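Local coordinates for glycoside hydrolase family 16 protein (Akkermansia muciniphila, PDB 6T2N), which probably acts as an endo-beta-galactosidase of family GH16 that cuts within mucin O-glycans and so begins their breakdown in the gut, at residues R64-A67 with K68-K71; L199-D202 with G203-R207; I248-N251 with T252-Y255; F301-K305 with E306-Q310. All blocks are in the same frame, centred on the assembly; numbering follows the deposited sequence.

All four contacts are local, and they lie in loops, a strand end and a strand-to-helix junction of the family 16 beta-sandwich. Contacts 2 and 3 are neighbours, with centres about 12 Å apart. They touch where the Tyr255 ring meets Ser200, Asp202 and Gly203, and where Leu199 CD1 meets Thr253 CB at 3.7 Å. Contact 1 lies on the opposite side of the chain's centre from both, about 34 Å away between centres. The side chain of Trp70 in contact 1 is about 11 Å from the calcium ion, which is bound by Glu59, Gly98 and Asp297. Contact 4 starts at the end of strand 292-302, which carries Asp297. It approaches contact 3 to about 7 Å between nearest atoms, and both reach the same sheet.

Contact 1 of 4, residues R64-A67 with K68-K71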
# COMPACT_ATOMS: atom_id res chain seq x y z
N ARG A 64 13.60 -15.44 7.89
CA ARG A 64 13.82 -14.30 6.96
C ARG A 64 12.58 -14.04 6.08
O ARG A 64 11.78 -14.95 5.88
CB ARG A 64 15.09 -14.56 6.14
CG ARG A 64 14.93 -15.57 5.01
CD ARG A 64 16.23 -15.81 4.27
NE ARG A 64 16.11 -16.61 3.05
CZ ARG A 64 16.09 -17.95 2.98
NH1 ARG A 64 16.14 -18.68 4.08
NH2 ARG A 64 16.01 -18.57 1.82
N ILE A 65 12.44 -12.81 5.60
CA ILE A 65 11.39 -12.40 4.63
C ILE A 65 11.31 -13.48 3.56
O ILE A 65 12.38 -13.91 3.08
CB ILE A 65 11.74 -11.02 4.03
CG1 ILE A 65 11.71 -9.96 5.14
CG2 ILE A 65 10.84 -10.64 2.83
CD1 ILE A 65 12.45 -8.72 4.78
N ASP A 66 10.07 -13.87 3.21
CA ASP A 66 9.79 -15.04 2.34
C ASP A 66 9.67 -14.53 0.88
O ASP A 66 8.72 -13.81 0.54
CB ASP A 66 8.59 -15.76 3.02
CG ASP A 66 8.01 -17.25 2.48
OD1 ASP A 66 8.73 -17.71 1.57
OD2 ASP A 66 7.02 -17.73 2.96
N ALA A 67 10.64 -14.86 0.02
CA ALA A 67 10.85 -14.22 -1.31
C ALA A 67 9.79 -14.65 -2.33
O ALA A 67 9.71 -14.04 -3.43
CB ALA A 67 12.22 -14.55 -1.85
N LYS A 68 9.06 -15.72 -2.00
CA LYS A 68 7.93 -16.23 -2.80
C LYS A 68 6.68 -15.47 -2.34
O LYS A 68 5.66 -15.61 -3.01
CB LYS A 68 7.83 -17.76 -2.64
CG LYS A 68 6.85 -18.17 -1.55
CD LYS A 68 7.00 -19.53 -0.85
CE LYS A 68 5.80 -19.75 0.06
NZ LYS A 68 6.03 -20.74 1.13
N LYS A 69 6.75 -14.65 -1.29
CA LYS A 69 5.62 -13.79 -0.85
C LYS A 69 5.85 -12.26 -0.99
O LYS A 69 4.86 -11.52 -1.23
CB LYS A 69 5.29 -14.15 0.60
CG LYS A 69 4.34 -15.31 0.70
CD LYS A 69 3.82 -15.53 2.08
CE LYS A 69 3.36 -16.95 2.25
NZ LYS A 69 2.83 -17.17 3.60
N TRP A 70 7.08 -11.79 -0.81
CA TRP A 70 7.42 -10.35 -0.86
C TRP A 70 8.68 -10.15 -1.69
O TRP A 70 9.54 -11.03 -1.68
CB TRP A 70 7.62 -9.81 0.54
CG TRP A 70 6.53 -10.21 1.48
CD1 TRP A 70 6.56 -11.24 2.38
CD2 TRP A 70 5.26 -9.58 1.63
NE1 TRP A 70 5.41 -11.27 3.10
CE2 TRP A 70 4.58 -10.27 2.65
CE3 TRP A 70 4.62 -8.50 0.99
CZ2 TRP A 70 3.27 -9.94 3.04
CZ3 TRP A 70 3.35 -8.15 1.41
CH2 TRP A 70 2.69 -8.86 2.42
N LYS A 71 8.78 -9.01 -2.37
CA LYS A 71 10.00 -8.59 -3.06
C LYS A 71 10.24 -7.15 -2.68
O LYS A 71 9.30 -6.43 -2.37
CB LYS A 71 9.96 -8.86 -4.56
CG LYS A 71 10.04 -10.35 -4.84
CD LYS A 71 10.18 -10.64 -6.31
CE LYS A 71 9.95 -12.10 -6.65
NZ LYS A 71 11.11 -12.95 -6.27
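Asp66 and Lys69 close a type I beta turn, with Ala67 and Lys68 at its corners. The turn leads into strand 71-72 of the GH16 beta-sandwich. Asp66 O is the hub of the tight part. It accepts from Lys69 N at 2.8 Å and from Trp70 N at 2.9 Å, so two N-H groups grip one carbonyl. The first donor sits well above the carbonyl plane, whereas the second lies nearly on the line of the C=O bond. The buried side is mostly apolar. Ile65 puts its CG2 branch, anti to the backbone N, against Trp70 CB at 4.0 Å, and the two side chains meet at about a right angle. The indole then runs inward to Leu269 and Leu271, and its NE1 bonds Asp58 OD2. The charged side is looser. Lys68 is exposed and its extended chain crosses the Asp66 side chain at a slant, with CD 3.5 Å from Asp66 OD1. The salt bridge at its end, Lys68 NZ to Asp66 OD2, is long at 3.7 Å. Lys69 NZ bonds Gly57 O instead. Lys71 bends at its last torsion (chi4 -76°), which brings NZ back to Ala67 O in a weak bond of 3.3 Å.

Contact 2 of 4, residues L199-D202 with G203-R207. Unlike the reference sequence in segment 203-207: Thr206 (reference Lys).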
# COMPACT_ATOMS: atom_id res chain seq x y z
N LEU A 199 -8.59 6.74 -9.19
CA LEU A 199 -9.31 6.26 -10.41
C LEU A 199 -9.67 7.46 -11.26
O LEU A 199 -9.72 8.61 -10.73
CB LEU A 199 -10.57 5.47 -10.07
CG LEU A 199 -11.82 6.21 -9.62
CD1 LEU A 199 -12.96 5.24 -9.82
CD2 LEU A 199 -11.82 6.66 -8.17
N SER A 200 -9.86 7.23 -12.54
CA SER A 200 -10.16 8.36 -13.43
C SER A 200 -11.67 8.53 -13.44
O SER A 200 -12.42 7.64 -13.03
CB SER A 200 -9.58 8.17 -14.77
OG SER A 200 -10.50 7.50 -15.59
N PRO A 201 -12.15 9.74 -13.77
CA PRO A 201 -13.56 10.05 -13.62
C PRO A 201 -14.37 9.16 -14.58
O PRO A 201 -15.33 8.62 -14.17
CB PRO A 201 -13.65 11.56 -13.85
CG PRO A 201 -12.35 11.96 -14.55
CD PRO A 201 -11.35 10.87 -14.27
N ASP A 202 -13.92 8.99 -15.81
CA ASP A 202 -14.50 8.08 -16.83
C ASP A 202 -13.37 7.15 -17.26
O ASP A 202 -12.25 7.34 -16.76
CB ASP A 202 -14.94 8.92 -18.01
CG ASP A 202 -13.95 10.05 -18.28
OD1 ASP A 202 -12.75 9.82 -18.09
OD2 ASP A 202 -14.38 11.14 -18.68
N GLY A 203 -13.53 6.28 -18.24
CA GLY A 203 -12.32 5.53 -18.68
C GLY A 203 -11.27 6.36 -19.45
O GLY A 203 -10.30 5.77 -19.85
N VAL A 204 -11.47 7.67 -19.68
CA VAL A 204 -10.87 8.44 -20.81
C VAL A 204 -9.79 9.38 -20.25
O VAL A 204 -8.59 9.08 -20.45
CB VAL A 204 -11.95 9.20 -21.61
CG1 VAL A 204 -11.41 10.47 -22.29
CG2 VAL A 204 -12.65 8.33 -22.66
N SER A 205 -10.20 10.46 -19.58
CA SER A 205 -9.35 11.32 -18.70
C SER A 205 -8.48 10.47 -17.80
O SER A 205 -9.00 9.52 -17.22
CB SER A 205 -10.22 12.18 -17.83
OG SER A 205 -9.45 12.84 -16.85
N THR A 206 -7.22 10.85 -17.62
CA THR A 206 -6.25 10.17 -16.71
C THR A 206 -6.01 11.05 -15.49
O THR A 206 -5.06 10.81 -14.77
CB THR A 206 -4.96 9.91 -17.49
OG1 THR A 206 -4.47 11.19 -17.93
CG2 THR A 206 -5.19 8.95 -18.63
N ARG A 207 -6.84 12.07 -15.30
CA ARG A 207 -6.89 12.85 -14.04
C ARG A 207 -7.41 11.92 -12.94
O ARG A 207 -8.04 10.92 -13.28
CB ARG A 207 -7.70 14.15 -14.20
CG ARG A 207 -9.12 14.12 -13.66
CD ARG A 207 -9.95 15.34 -14.07
NE ARG A 207 -11.35 15.13 -13.68
CZ ARG A 207 -11.77 15.09 -12.42
NH1 ARG A 207 -10.93 15.27 -11.42
NH2 ARG A 207 -13.04 14.88 -12.16
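Pro201 lies against the side chain of Arg207. Its CG is 3.4 Å from Arg207 NE, and its CD sits over one face of the guanidinium. CB and CG are also each 3.8 Å from Arg207 NH2. The two side chains cross at a slant. The arginine chain is extended from CG to NE and runs past the proline, with Arg207 CG 4.0 Å from Pro201 CG. The second first-shell contact is polar. Asp202 OD1 accepts from Val204 N at 3.0 Å, two residues on, as in an Asx turn. The N-H comes from above the carboxylate plane, 51° out of it. The aspartate reaches it with CG between its backbone N and carbonyl carbon (chi1 39°). Further out, Ser205 OG accepts from Arg207 N at 3.1 Å. This is an ST turn, and it ties the Arg207 backbone N to the Ser205 hydroxyl. Ser200 CA makes a C-H...O contact of 3.3 Å with Arg207 O across the loop. The loop joins antiparallel strands 192-198 and 211-216, and Leu199 pairs with Ala209 through the backbone. On the inner side, Leu199 packs on Thr253, Tyr255 and Phe263, and Ser200 on Val176.

Contact 3 of 4, residues I248-N251 with T252-Y255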
# COMPACT_ATOMS: atom_id res chain seq x y z
N ILE A 248 -16.68 2.81 -0.99
CA ILE A 248 -17.00 3.18 -2.39
C ILE A 248 -18.06 2.20 -2.91
O ILE A 248 -17.97 1.03 -2.54
CB ILE A 248 -15.67 3.14 -3.15
CG1 ILE A 248 -15.83 3.78 -4.52
CG2 ILE A 248 -15.10 1.74 -3.25
CD1 ILE A 248 -14.56 3.71 -5.34
N ASP A 249 -19.12 2.66 -3.62
CA ASP A 249 -20.06 1.74 -4.32
C ASP A 249 -19.47 1.53 -5.72
O ASP A 249 -19.23 2.53 -6.42
CB ASP A 249 -21.51 2.23 -4.22
CG ASP A 249 -22.53 1.56 -5.14
OD1 ASP A 249 -22.12 0.60 -5.88
OD2 ASP A 249 -23.74 2.03 -5.13
N LEU A 250 -19.14 0.28 -6.10
CA LEU A 250 -18.47 -0.01 -7.41
C LEU A 250 -19.45 0.19 -8.62
O LEU A 250 -18.98 0.27 -9.80
CB LEU A 250 -17.88 -1.42 -7.36
CG LEU A 250 -16.42 -1.55 -6.91
CD1 LEU A 250 -16.00 -0.42 -6.00
CD2 LEU A 250 -16.19 -2.90 -6.23
N ASN A 251 -20.77 0.30 -8.38
CA ASN A 251 -21.78 0.61 -9.46
C ASN A 251 -21.69 2.09 -9.97
O ASN A 251 -22.01 2.42 -11.03
CB ASN A 251 -23.30 0.27 -9.14
CG ASN A 251 -23.30 -1.39 -8.89
OD1 ASN A 251 -23.40 -1.92 -7.78
ND2 ASN A 251 -23.21 -2.21 -9.85
N THR A 252 -20.81 2.89 -9.21
CA THR A 252 -20.43 4.31 -9.52
C THR A 252 -18.99 4.44 -10.10
O THR A 252 -18.68 5.52 -10.68
CB THR A 252 -20.56 5.20 -8.28
OG1 THR A 252 -19.42 4.82 -7.51
CG2 THR A 252 -21.87 5.05 -7.54
N THR A 253 -18.16 3.41 -10.02
CA THR A 253 -16.82 3.42 -10.66
C THR A 253 -16.84 2.65 -11.99
O THR A 253 -15.79 2.11 -12.36
CB THR A 253 -15.74 2.86 -9.73
OG1 THR A 253 -15.79 1.43 -9.58
CG2 THR A 253 -15.86 3.46 -8.35
N ASN A 254 -17.96 2.65 -12.72
CA ASN A 254 -18.02 2.12 -14.11
C ASN A 254 -17.28 3.18 -14.98
O ASN A 254 -17.61 4.52 -14.83
CB ASN A 254 -19.49 1.81 -14.54
CG ASN A 254 -19.98 0.36 -14.25
OD1 ASN A 254 -19.07 -0.53 -14.39
ND2 ASN A 254 -20.92 0.06 -13.60
N TYR A 255 -16.50 2.70 -15.96
CA TYR A 255 -15.84 3.63 -16.92
C TYR A 255 -16.70 3.67 -18.17
O TYR A 255 -17.25 2.61 -18.44
CB TYR A 255 -14.42 3.18 -17.31
CG TYR A 255 -13.31 3.43 -16.32
CD1 TYR A 255 -13.33 4.52 -15.46
CD2 TYR A 255 -12.20 2.61 -16.30
CE1 TYR A 255 -12.29 4.76 -14.58
CE2 TYR A 255 -11.16 2.81 -15.40
CZ TYR A 255 -11.21 3.90 -14.55
OH TYR A 255 -10.20 4.13 -13.69
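Ile248 and Thr253 make the apolar part of this contact. The isoleucine has CG1 anti to its backbone N (chi1 -168°), which sends CD1 to Thr253 CG2, and Ile248 CG1 itself is 3.8 Å from that methyl. The two side chains cross at about a right angle. Leu250 slants past the same threonine and packs beside its hydroxyl, with CD1 4.0 Å from Thr253 OG1. That hydroxyl has its stronger polar partner in Asn261 ND2. Backbone hydrogen bonds come next. Thr252 N donates to Asp249 O at 3.2 Å, and Thr253 N donates weakly to Leu250 O at 3.3 Å. These make two overlapping type I turns, by which the chain leaves strand 243-249 of the GH16 beta-sandwich, an edge strand of its sheet, paired with strand 235-240. Side-chain hydrogen bonds reinforce the turns. Asp249 OD1 accepts from Asn251 N at 2.9 Å, which is an Asx turn, and the N-H meets the carboxylate from above its plane. Thr252 OG1 also donates to Asp249 O, in nearly a straight continuation of the C=O bond, so that carbonyl holds two donors of one residue. The same hydroxyl bonds Arg211 NH1. Thr253 OG1 donates only weakly to Leu250 O, at 3.4 Å.

Contact 4 of 4, residues F301-K305 with E306-Q310; sequences FYQTK and EHAQQ
Thr304 and His307 meet in a local contact at the N-terminus of helix 305-311, just after strand 292-302, at the surface of the sandwich. Thr304 OG1 is 2.7 Å from His307 ND1, a hydrogen bond in which either could be the donor. The hydroxyl approaches the edge of the imidazole, near the ring plane. It gets there because it stands between the backbone N and the carbonyl carbon of the threonine (chi1 67°). Thr304 N adds a weak bond to the same ND1 at 3.4 Å. Trp52 stacks on the His307 ring. Gln303 touches the histidine through its aliphatic part, with CB 4.0 Å from His307 CB. Its NE2 is bonded to Phe145 O, while OE1 rests 3.8 Å from Ala308 CB. The helix itself begins with Ala308 N to Thr304 O at 3.3 Å and Gln309 N to Lys305 O at 2.9 Å. His307 N also bonds Thr304 O, weakly. The weak bond from Thr304 N to the side chain three residues on resembles the backbone-to-side-chain half of a capping box. Thr304 takes the N-cap position, a place where threonine is typical at the start of a helix.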
# COMPACT_ATOMS: atom_id res chain seq x y z
N PHE A 301 -5.21 -12.51 4.11
CA PHE A 301 -6.25 -12.43 3.06
C PHE A 301 -7.26 -13.56 3.25
O PHE A 301 -6.79 -14.71 3.30
CB PHE A 301 -5.61 -12.57 1.69
CG PHE A 301 -6.59 -12.39 0.57
CD1 PHE A 301 -7.43 -11.29 0.54
CD2 PHE A 301 -6.66 -13.30 -0.46
CE1 PHE A 301 -8.31 -11.08 -0.50
CE2 PHE A 301 -7.52 -13.08 -1.52
CZ PHE A 301 -8.33 -11.97 -1.54
N TYR A 302 -8.57 -13.25 3.36
CA TYR A 302 -9.68 -14.25 3.44
C TYR A 302 -10.74 -14.06 2.32
O TYR A 302 -10.93 -12.93 1.83
CB TYR A 302 -10.43 -14.17 4.77
CG TYR A 302 -9.63 -14.38 6.03
CD1 TYR A 302 -8.88 -13.35 6.58
CD2 TYR A 302 -9.69 -15.57 6.73
CE1 TYR A 302 -8.18 -13.51 7.77
CE2 TYR A 302 -9.01 -15.74 7.92
CZ TYR A 302 -8.26 -14.71 8.45
OH TYR A 302 -7.56 -14.86 9.62
N GLN A 303 -11.45 -15.14 1.97
CA GLN A 303 -12.50 -15.19 0.90
C GLN A 303 -13.67 -16.11 1.29
O GLN A 303 -13.44 -17.28 1.64
CB GLN A 303 -11.92 -15.69 -0.43
CG GLN A 303 -11.03 -14.66 -1.16
CD GLN A 303 -10.60 -15.12 -2.61
OE1 GLN A 303 -10.32 -16.38 -2.68
NE2 GLN A 303 -10.43 -14.15 -3.64
N THR A 304 -14.91 -15.65 1.15
CA THR A 304 -16.10 -16.55 1.19
C THR A 304 -16.16 -17.28 -0.15
O THR A 304 -15.49 -16.80 -1.11
CB THR A 304 -17.41 -15.82 1.55
OG1 THR A 304 -17.81 -14.90 0.52
CG2 THR A 304 -17.31 -15.09 2.87
N LYS A 305 -16.89 -18.40 -0.20
CA LYS A 305 -17.26 -19.11 -1.45
C LYS A 305 -17.65 -18.03 -2.47
O LYS A 305 -17.19 -18.08 -3.64
CB LYS A 305 -18.43 -20.05 -1.19
CG LYS A 305 -18.92 -20.85 -2.39
CD LYS A 305 -18.52 -22.33 -2.37
CE LYS A 305 -19.44 -23.19 -1.53
NZ LYS A 305 -18.87 -24.53 -1.26
N GLU A 306 -18.44 -17.08 -1.97
CA GLU A 306 -19.01 -15.92 -2.70
C GLU A 306 -17.89 -15.10 -3.38
O GLU A 306 -18.01 -14.82 -4.60
CB GLU A 306 -19.84 -15.14 -1.68
CG GLU A 306 -20.66 -14.00 -2.28
CD GLU A 306 -21.89 -14.43 -3.06
OE1 GLU A 306 -22.07 -15.66 -3.27
OE2 GLU A 306 -22.67 -13.52 -3.46
N HIS A 307 -16.84 -14.71 -2.64
CA HIS A 307 -15.75 -13.77 -3.12
C HIS A 307 -14.85 -14.42 -4.21
O HIS A 307 -14.53 -13.68 -5.26
CB HIS A 307 -14.77 -13.31 -2.03
CG HIS A 307 -15.51 -12.30 -1.03
ND1 HIS A 307 -16.21 -12.72 0.11
CD2 HIS A 307 -15.68 -10.86 -0.97
CE1 HIS A 307 -16.72 -11.63 0.83
NE2 HIS A 307 -16.47 -10.44 0.17
N ALA A 308 -14.59 -15.72 -4.08
CA ALA A 308 -13.88 -16.50 -5.13
C ALA A 308 -14.79 -16.77 -6.34
O ALA A 308 -14.24 -16.86 -7.46
CB ALA A 308 -13.41 -17.78 -4.50
N GLN A 309 -16.10 -16.93 -6.11
CA GLN A 309 -17.18 -17.08 -7.14
C GLN A 309 -17.19 -15.85 -8.08
O GLN A 309 -17.06 -16.03 -9.34
CB GLN A 309 -18.52 -17.23 -6.40
CG GLN A 309 -19.63 -17.91 -7.18
CD GLN A 309 -20.13 -19.14 -6.45
OE1 GLN A 309 -19.93 -19.30 -5.24
NE2 GLN A 309 -20.81 -20.01 -7.18
N GLN A 310 -17.36 -14.64 -7.50
CA GLN A 310 -17.51 -13.37 -8.26
C GLN A 310 -16.25 -13.18 -9.14
O GLN A 310 -16.42 -12.69 -10.28
CB GLN A 310 -17.82 -12.16 -7.34
CG GLN A 310 -19.24 -12.12 -6.66
CD GLN A 310 -19.27 -10.88 -5.65
OE1 GLN A 310 -18.59 -9.85 -5.74
NE2 GLN A 310 -20.03 -11.00 -4.64